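Side-chain contacts in transcriptional regulator (Bacillus subtilis, PDB 1VI0), which represses genes of fatty acid transport and beta-oxidation by binding DNA as a homodimer, and its binding to DNA is inhibited by long-chain fatty acyl-CoA: residues A16-I21 / I57-E62; N24-S29 / L110-L115. All coordinates share one frame; numbering follows the deposited sequence.

From the N terminus, helix 9-24 runs into the loop that precedes helix 31-38, the first helix after it in the DNA-binding part. Contact 1 brings 57-62, on helix 52-75, back onto 16-21 and closes a loop holding the predicted helix-turn-helix (30-49). Contact 2 starts just after 16-21, at 24-29, and closes a longer loop with 110-115, between helices 100-109 and 115-141. The two loops therefore cross, their segments alternating along the chain. Their centres lie about 11 Å apart and they touch: Ser29 packs on Ile21, and Phe60 on Leu110. Contact 1 joins helix 9-24 to helix 52-75 within the DNA-binding region, and contact 2 joins that region to the acyl-CoA-binding region.

Contact 1 (A16-I21 / I57-E62); sequences AAVEVI and ISLFKE
Leu59 sends its side chain from helix 52-75 toward helix 9-24 and meets three side chains there. Its CB bond already points at the other helix, and with CG anti to the backbone N (chi1 157°) the branch point continues in that direction. Leu59 CG comes within 3.8 Å of Val18 CG2. From there Leu59 CD1 does most of the touching: it lies 3.7 Å from the same Val18 CG2, 4.0 Å from Ile21 CD1 and 4.1 Å from Ala17 CB. Val18 and Leu59 cross at about a right angle, whereas Ile21 reaches out to meet Leu59 tip to tip. The small Ala17, one turn before Ile21, adds its methyl group to the surface that receives CD1. The short helical segments stand 10.7 Å apart at closest approach and cross at -118°, a separation bridged by the length of the leucine. Ile14, further up helix 9-24, also touches Leu59, while Val105 and Glu109 of helix 100-109 pack on Ile21. Next to Leu59, Phe60 belongs to the dodecyl-CoA pocket and touches the ligand, so this helix joins the core of the tetR-type DNA-binding domain to the pocket wall. All four touching side chains are buried and purely aliphatic, which implies that dispersion and exclusion of water, without directional polar bonds, hold the two helices together here.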
loop_
_atom_site.group_PDB
_atom_site.type_symbol
_atom_site.label_atom_id
_atom_site.label_comp_id
_atom_site.label_asym_id
_atom_site.label_seq_id
_atom_site.Cartn_x
_atom_site.Cartn_y
_atom_site.Cartn_z
ATOM N N ALA A 16 6.683 14.049 -19.462
ATOM C CA ALA A 16 5.697 15.096 -19.231
ATOM C C ALA A 16 4.504 14.512 -18.495
ATOM O O ALA A 16 3.940 15.136 -17.602
ATOM C CB ALA A 16 5.265 15.698 -20.555
ATOM N N ALA A 17 4.140 13.269 -18.829
ATOM C CA ALA A 17 3.033 12.594 -18.145
ATOM C C ALA A 17 3.312 12.489 -16.642
ATOM O O ALA A 17 2.426 12.785 -15.850
ATOM C CB ALA A 17 2.803 11.219 -18.709
ATOM N N VAL A 18 4.555 12.135 -16.286
ATOM C CA VAL A 18 4.849 12.050 -14.834
ATOM C C VAL A 18 4.537 13.343 -14.135
ATOM O O VAL A 18 3.945 13.401 -13.075
ATOM C CB VAL A 18 6.316 11.641 -14.602
ATOM C CG1 VAL A 18 6.648 11.747 -13.107
ATOM C CG2 VAL A 18 6.539 10.223 -15.066
ATOM N N GLU A 19 5.003 14.447 -14.724
ATOM C CA GLU A 19 4.808 15.765 -14.177
ATOM C C GLU A 19 3.364 16.170 -14.042
ATOM O O GLU A 19 2.893 16.578 -12.979
ATOM C CB GLU A 19 5.545 16.772 -15.081
ATOM C CG GLU A 19 5.768 18.070 -14.292
ATOM C CD GLU A 19 5.154 19.250 -15.000
ATOM O OE1 GLU A 19 3.922 19.228 -15.280
ATOM O OE2 GLU A 19 5.915 20.206 -15.276
ATOM N N VAL A 20 2.610 16.042 -15.151
ATOM C CA VAL A 20 1.214 16.438 -15.151
ATOM C C VAL A 20 0.385 15.605 -14.201
ATOM O O VAL A 20 -0.394 16.142 -13.411
ATOM C CB VAL A 20 0.632 16.368 -16.584
ATOM C CG1 VAL A 20 -0.855 16.614 -16.563
ATOM C CG2 VAL A 20 1.359 17.322 -17.520
ATOM N N ILE A 21 0.591 14.291 -14.233
ATOM C CA ILE A 21 -0.155 13.365 -13.350
ATOM C C ILE A 21 0.199 13.634 -11.888
ATOM O O ILE A 21 -0.681 13.663 -11.008
ATOM C CB ILE A 21 0.127 11.923 -13.738
ATOM C CG1 ILE A 21 -0.489 11.525 -15.097
ATOM C CG2 ILE A 21 -0.283 10.939 -12.675
ATOM C CD1 ILE A 21 0.269 10.370 -15.731
ATOM N N ILE A 57 -0.080 3.280 -17.722
ATOM C CA ILE A 57 0.469 1.920 -17.743
ATOM C C ILE A 57 1.843 1.859 -18.375
ATOM O O ILE A 57 2.778 1.253 -17.805
ATOM C CB ILE A 57 -0.527 1.002 -18.499
ATOM C CG1 ILE A 57 -1.827 0.920 -17.706
ATOM C CG2 ILE A 57 0.098 -0.364 -18.759
ATOM C CD1 ILE A 57 -3.005 0.457 -18.571
ATOM N N SER A 58 2.098 2.545 -19.487
ATOM C CA SER A 58 3.360 2.557 -20.192
ATOM C C SER A 58 4.455 3.293 -19.395
ATOM O O SER A 58 5.594 2.866 -19.358
ATOM C CB SER A 58 3.224 3.195 -21.579
ATOM O OG SER A 58 2.403 2.362 -22.419
ATOM N N LEU A 59 4.026 4.327 -18.694
ATOM C CA LEU A 59 5.022 5.083 -17.846
ATOM C C LEU A 59 5.498 4.132 -16.763
ATOM O O LEU A 59 6.718 4.003 -16.520
ATOM C CB LEU A 59 4.295 6.270 -17.336
ATOM C CG LEU A 59 4.601 7.086 -16.125
ATOM C CD1 LEU A 59 3.595 8.254 -16.055
ATOM C CD2 LEU A 59 4.633 6.351 -14.798
ATOM N N PHE A 60 4.579 3.409 -16.126
ATOM C CA PHE A 60 4.947 2.422 -15.135
ATOM C C PHE A 60 5.803 1.322 -15.739
ATOM O O PHE A 60 6.872 0.997 -15.239
ATOM C CB PHE A 60 3.750 1.842 -14.399
ATOM C CG PHE A 60 4.113 0.987 -13.216
ATOM C CD1 PHE A 60 5.220 1.237 -12.427
ATOM C CD2 PHE A 60 3.281 -0.077 -12.841
ATOM C CE1 PHE A 60 5.500 0.476 -11.318
ATOM C CE2 PHE A 60 3.588 -0.865 -11.763
ATOM C CZ PHE A 60 4.685 -0.599 -10.969
ATOM N N LYS A 61 5.431 0.741 -16.889
ATOM C CA LYS A 61 6.220 -0.313 -17.508
ATOM C C LYS A 61 7.637 0.084 -17.890
ATOM O O LYS A 61 8.556 -0.710 -17.691
ATOM C CB LYS A 61 5.469 -0.807 -18.765
ATOM C CG LYS A 61 6.026 -2.077 -19.364
ATOM C CD LYS A 61 5.010 -2.609 -20.413
ATOM C CE LYS A 61 5.579 -3.804 -21.146
ATOM N NZ LYS A 61 6.726 -3.432 -22.031
ATOM N N GLU A 62 7.810 1.284 -18.399
ATOM C CA GLU A 62 9.071 1.858 -18.807
ATOM C C GLU A 62 9.978 2.123 -17.612
ATOM O O GLU A 62 11.144 1.701 -17.624
ATOM C CB GLU A 62 8.771 3.191 -19.536
ATOM C CG GLU A 62 10.007 3.933 -20.005
ATOM C CD GLU A 62 10.977 2.988 -20.685
ATOM O OE1 GLU A 62 10.499 2.170 -21.514
ATOM O OE2 GLU A 62 12.173 3.028 -20.335
#

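Contact 2 (N24-S29 / L110-L115). With DCC (dodecyl-coa), chain C.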
loop_
_atom_site.group_PDB
_atom_site.type_symbol
_atom_site.label_atom_id
_atom_site.label_comp_id
_atom_site.label_asym_id
_atom_site.label_seq_id
_atom_site.Cartn_x
_atom_site.Cartn_y
_atom_site.Cartn_z
ATOM N N ASN A 24 -1.416 17.274 -11.220
ATOM C CA ASN A 24 -2.871 17.391 -11.292
ATOM C C ASN A 24 -3.689 16.240 -10.785
ATOM O O ASN A 24 -4.904 16.444 -10.520
ATOM C CB ASN A 24 -3.235 17.626 -12.799
ATOM C CG ASN A 24 -2.723 19.000 -13.242
ATOM O OD1 ASN A 24 -3.443 19.979 -13.062
ATOM N ND2 ASN A 24 -1.505 19.093 -13.732
ATOM N N GLY A 25 -3.142 15.061 -10.565
ATOM C CA GLY A 25 -3.912 13.862 -10.189
ATOM C C GLY A 25 -4.255 13.182 -11.553
ATOM O O GLY A 25 -4.453 13.909 -12.531
ATOM N N TYR A 26 -4.197 11.872 -11.621
ATOM C CA TYR A 26 -4.418 11.126 -12.829
ATOM C C TYR A 26 -5.761 11.464 -13.485
ATOM O O TYR A 26 -5.832 11.588 -14.691
ATOM C CB TYR A 26 -4.408 9.622 -12.532
ATOM C CG TYR A 26 -4.812 8.772 -13.718
ATOM C CD1 TYR A 26 -4.073 8.723 -14.903
ATOM C CD2 TYR A 26 -5.971 8.017 -13.632
ATOM C CE1 TYR A 26 -4.480 7.922 -15.953
ATOM C CE2 TYR A 26 -6.373 7.191 -14.659
ATOM C CZ TYR A 26 -5.627 7.144 -15.811
ATOM O OH TYR A 26 -6.056 6.332 -16.834
ATOM N N HIS A 27 -6.815 11.585 -12.684
ATOM C CA HIS A 27 -8.145 11.855 -13.271
ATOM C C HIS A 27 -8.219 13.172 -13.973
ATOM O O HIS A 27 -9.003 13.326 -14.945
ATOM C CB HIS A 27 -9.211 11.681 -12.176
ATOM C CG HIS A 27 -9.336 10.193 -11.878
ATOM N ND1 HIS A 27 -9.683 9.303 -12.881
ATOM C CD2 HIS A 27 -9.130 9.471 -10.777
ATOM C CE1 HIS A 27 -9.703 8.079 -12.385
ATOM N NE2 HIS A 27 -9.370 8.151 -11.103
ATOM N N GLN A 28 -7.403 14.143 -13.601
ATOM C CA GLN A 28 -7.367 15.456 -14.235
ATOM C C GLN A 28 -6.223 15.629 -15.208
ATOM O O GLN A 28 -5.918 16.749 -15.629
ATOM C CB GLN A 28 -7.270 16.525 -13.125
ATOM C CG GLN A 28 -8.254 16.260 -11.982
ATOM N N SER A 29 -5.539 14.576 -15.597
ATOM C CA SER A 29 -4.448 14.554 -16.519
ATOM C C SER A 29 -4.830 14.092 -17.925
ATOM O O SER A 29 -4.356 13.063 -18.443
ATOM C CB SER A 29 -3.340 13.605 -15.975
ATOM O OG SER A 29 -2.935 14.047 -14.694
ATOM N N LEU A 110 -0.676 5.856 -9.380
ATOM C CA LEU A 110 -0.787 4.542 -9.959
ATOM C C LEU A 110 -1.713 3.644 -9.166
ATOM O O LEU A 110 -2.016 2.527 -9.643
ATOM C CB LEU A 110 0.609 3.901 -10.042
ATOM C CG LEU A 110 1.363 4.080 -11.343
ATOM C CD1 LEU A 110 2.852 3.758 -11.184
ATOM C CD2 LEU A 110 0.753 3.291 -12.474
ATOM N N ARG A 111 -2.217 4.032 -8.013
ATOM C CA ARG A 111 -3.021 3.213 -7.126
ATOM C C ARG A 111 -4.518 3.295 -7.472
ATOM O O ARG A 111 -5.332 3.673 -6.615
ATOM C CB ARG A 111 -2.812 3.641 -5.664
ATOM C CG ARG A 111 -1.352 3.879 -5.275
ATOM C CD ARG A 111 -0.686 2.733 -4.555
ATOM N NE ARG A 111 0.774 2.800 -4.625
ATOM C CZ ARG A 111 1.647 2.257 -3.804
ATOM N NH1 ARG A 111 1.245 1.553 -2.749
ATOM N NH2 ARG A 111 2.952 2.382 -4.032
ATOM N N GLN A 112 -4.797 3.072 -8.741
ATOM C CA GLN A 112 -6.167 3.167 -9.263
ATOM C C GLN A 112 -6.961 1.998 -8.681
ATOM O O GLN A 112 -6.395 0.911 -8.524
ATOM C CB GLN A 112 -6.129 3.170 -10.782
ATOM C CG GLN A 112 -5.395 4.390 -11.368
ATOM C CD GLN A 112 -6.080 5.694 -10.984
ATOM O OE1 GLN A 112 -7.311 5.819 -11.042
ATOM N NE2 GLN A 112 -5.306 6.683 -10.550
ATOM N N SER A 113 -8.209 2.259 -8.280
ATOM C CA SER A 113 -9.027 1.236 -7.663
ATOM C C SER A 113 -9.930 0.566 -8.681
ATOM O O SER A 113 -10.461 -0.526 -8.451
ATOM C CB SER A 113 -9.854 1.808 -6.506
ATOM O OG SER A 113 -10.754 2.781 -7.026
ATOM N N ASN A 114 -10.085 1.218 -9.844
ATOM C CA ASN A 114 -10.861 0.445 -10.864
ATOM C C ASN A 114 -10.083 -0.878 -10.995
ATOM O O ASN A 114 -8.842 -0.818 -11.020
ATOM C CB ASN A 114 -10.870 1.161 -12.191
ATOM C CG ASN A 114 -11.815 0.437 -13.153
ATOM O OD1 ASN A 114 -11.368 -0.286 -14.027
ATOM N ND2 ASN A 114 -13.102 0.665 -12.913
ATOM N N LEU A 115 -10.750 -2.016 -11.041
ATOM C CA LEU A 115 -9.998 -3.280 -11.111
ATOM C C LEU A 115 -9.474 -3.640 -12.449
ATOM O O LEU A 115 -8.309 -4.130 -12.559
ATOM C CB LEU A 115 -10.784 -4.399 -10.437
ATOM C CG LEU A 115 -10.759 -4.439 -8.903
ATOM C CD1 LEU A 115 -11.163 -5.849 -8.416
ATOM C CD2 LEU A 115 -9.365 -4.120 -8.370
HETATM C C2 DCC C . -1.261 -17.957 0.007
HETATM C C4 DCC C . -1.146 -16.683 -1.839
HETATM C C5 DCC C . -0.433 -15.689 -1.210
HETATM C C6 DCC C . -0.190 -15.910 0.164
HETATM C C8 DCC C . -0.661 -15.068 -3.219
HETATM C C10 DCC C . 9.443 1.258 -9.318
HETATM C C11 DCC C . 9.796 2.553 -10.070
HETATM C C12 DCC C . 8.992 2.758 -11.350
HETATM N N9 DCC C . -1.313 -16.274 -3.131
HETATM N N7 DCC C . -0.149 -14.660 -2.084
HETATM N N3 DCC C . -1.568 -17.844 -1.296
HETATM N N1 DCC C . -0.561 -17.070 0.747
HETATM N N6 DCC C . 0.454 -14.999 0.896
HETATM C "C1'" DCC C . -1.921 -17.109 -4.230
HETATM C "C2'" DCC C . -2.770 -16.300 -5.235
HETATM O "O2'" DCC C . -4.149 -16.444 -4.801
HETATM C "C3'" DCC C . -2.596 -17.158 -6.532
HETATM O "O3'" DCC C . -3.334 -18.416 -6.343
HETATM C "C4'" DCC C . -1.059 -17.502 -6.402
HETATM O "O4'" DCC C . -0.786 -17.532 -5.001
HETATM C "C5'" DCC C . -0.216 -16.525 -7.190
HETATM O "O5'" DCC C . -0.519 -15.130 -6.896
HETATM P P1 DCC C . 0.604 -14.040 -6.603
HETATM O O11 DCC C . -0.047 -12.765 -6.396
HETATM O O12 DCC C . 1.542 -14.602 -5.487
HETATM O O6 DCC C . 1.511 -14.053 -7.862
HETATM P P2 DCC C . 0.891 -13.446 -9.108
HETATM O O21 DCC C . 2.048 -13.241 -10.056
HETATM O O22 DCC C . -0.270 -14.247 -9.518
HETATM O O7 DCC C . 0.345 -11.952 -8.785
HETATM C CPA DCC C . 1.340 -10.834 -8.830
HETATM C CPB DCC C . 0.628 -9.494 -8.482
HETATM C CP8 DCC C . -0.287 -9.695 -7.259
HETATM C CP7 DCC C . -0.242 -9.135 -9.681
HETATM C CP9 DCC C . 1.575 -8.358 -8.333
HETATM O OP3 DCC C . 0.386 -10.299 -6.204
HETATM C CP6 DCC C . -0.953 -8.416 -6.793
HETATM O OP2 DCC C . -1.747 -7.840 -7.524
HETATM N NP2 DCC C . -0.611 -8.051 -5.588
HETATM C CP5 DCC C . -1.158 -6.766 -4.985
HETATM C CP4 DCC C . -0.001 -5.715 -5.205
HETATM C CP3 DCC C . -0.499 -4.302 -4.852
HETATM O OP1 DCC C . -1.461 -3.823 -5.449
HETATM N NP1 DCC C . 0.128 -3.714 -3.885
HETATM C CP2 DCC C . -0.181 -2.373 -3.344
HETATM C CP1 DCC C . 1.032 -1.570 -3.708
HETATM S S DCC C . 1.626 -1.675 -5.412
HETATM P P3 DCC C . -4.251 -19.202 -7.404
HETATM O O31 DCC C . -5.003 -18.212 -8.175
HETATM O O32 DCC C . -3.387 -20.010 -8.278
HETATM O O33 DCC C . -5.104 -20.056 -6.506
HETATM C CA1 DCC C . 0.571 -0.439 -6.211
HETATM C CA2 DCC C . 1.154 0.061 -7.570
HETATM O OA1 DCC C . -0.436 -0.011 -5.694
HETATM C CA3 DCC C . 2.250 1.128 -7.383
HETATM C CA4 DCC C . 3.600 0.880 -7.946
HETATM C CA5 DCC C . 4.652 0.502 -6.928
HETATM C CA6 DCC C . 6.035 1.062 -7.212
HETATM C CA7 DCC C . 7.072 0.054 -7.651
HETATM C CA8 DCC C . 8.481 0.248 -7.221
HETATM C CA9 DCC C . 9.220 1.453 -7.810
#
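Gln112 folds toward Tyr26 and His27 by two successive bends, at chi1 and again at chi2, while Tyr26 extends to meet it with CG anti to its own backbone N (chi1 172°). The amide crosses the tyrosine ring at a slant, the two planes 56° apart: Gln112 NE2 lies 3.4 Å from Tyr26 CD2, and Gln112 CD sits close to the same ring atom. Gln112 NE2 is itself hydrogen-bonded to Glu109 O, at the end of helix 100-109, which helps fix the rotation of the amide. At the other end of the amide, Gln112 OE1 approaches His27 NE2 to 3.1 Å, with imidazole and amide planes 74° apart. Tyr26 CD2 also lies over one face of the His27 ring, toward the rim and 3.9 Å above its plane. Two loops meet here, one leading into the helix-turn-helix region of this TetR-family repressor, the other contributing Arg111 to its acyl-CoA pocket. The first turns at Gly25, which leaves helix 9-24 with positive phi; Gly25 O then accepts Ser29 OG at 2.6 Å and Gln28 N from opposite faces of its carbonyl plane. On the second, the neighbour of Gln112, Arg111, is the centre of an inverse gamma turn and faces the ligand: the dodecyl-CoA thioester oxygen OA1 lies over one face of its guanidinium, 3.2 Å from Arg111 NE. That group is held by a salt bridge to Asp163 and by a hydrogen bond from NE to Thr106 O. The dimer partner also reaches this junction, where His27 stacks on His27 of the second subunit and Asn114 ND2 bonds to Asn24 O of that subunit.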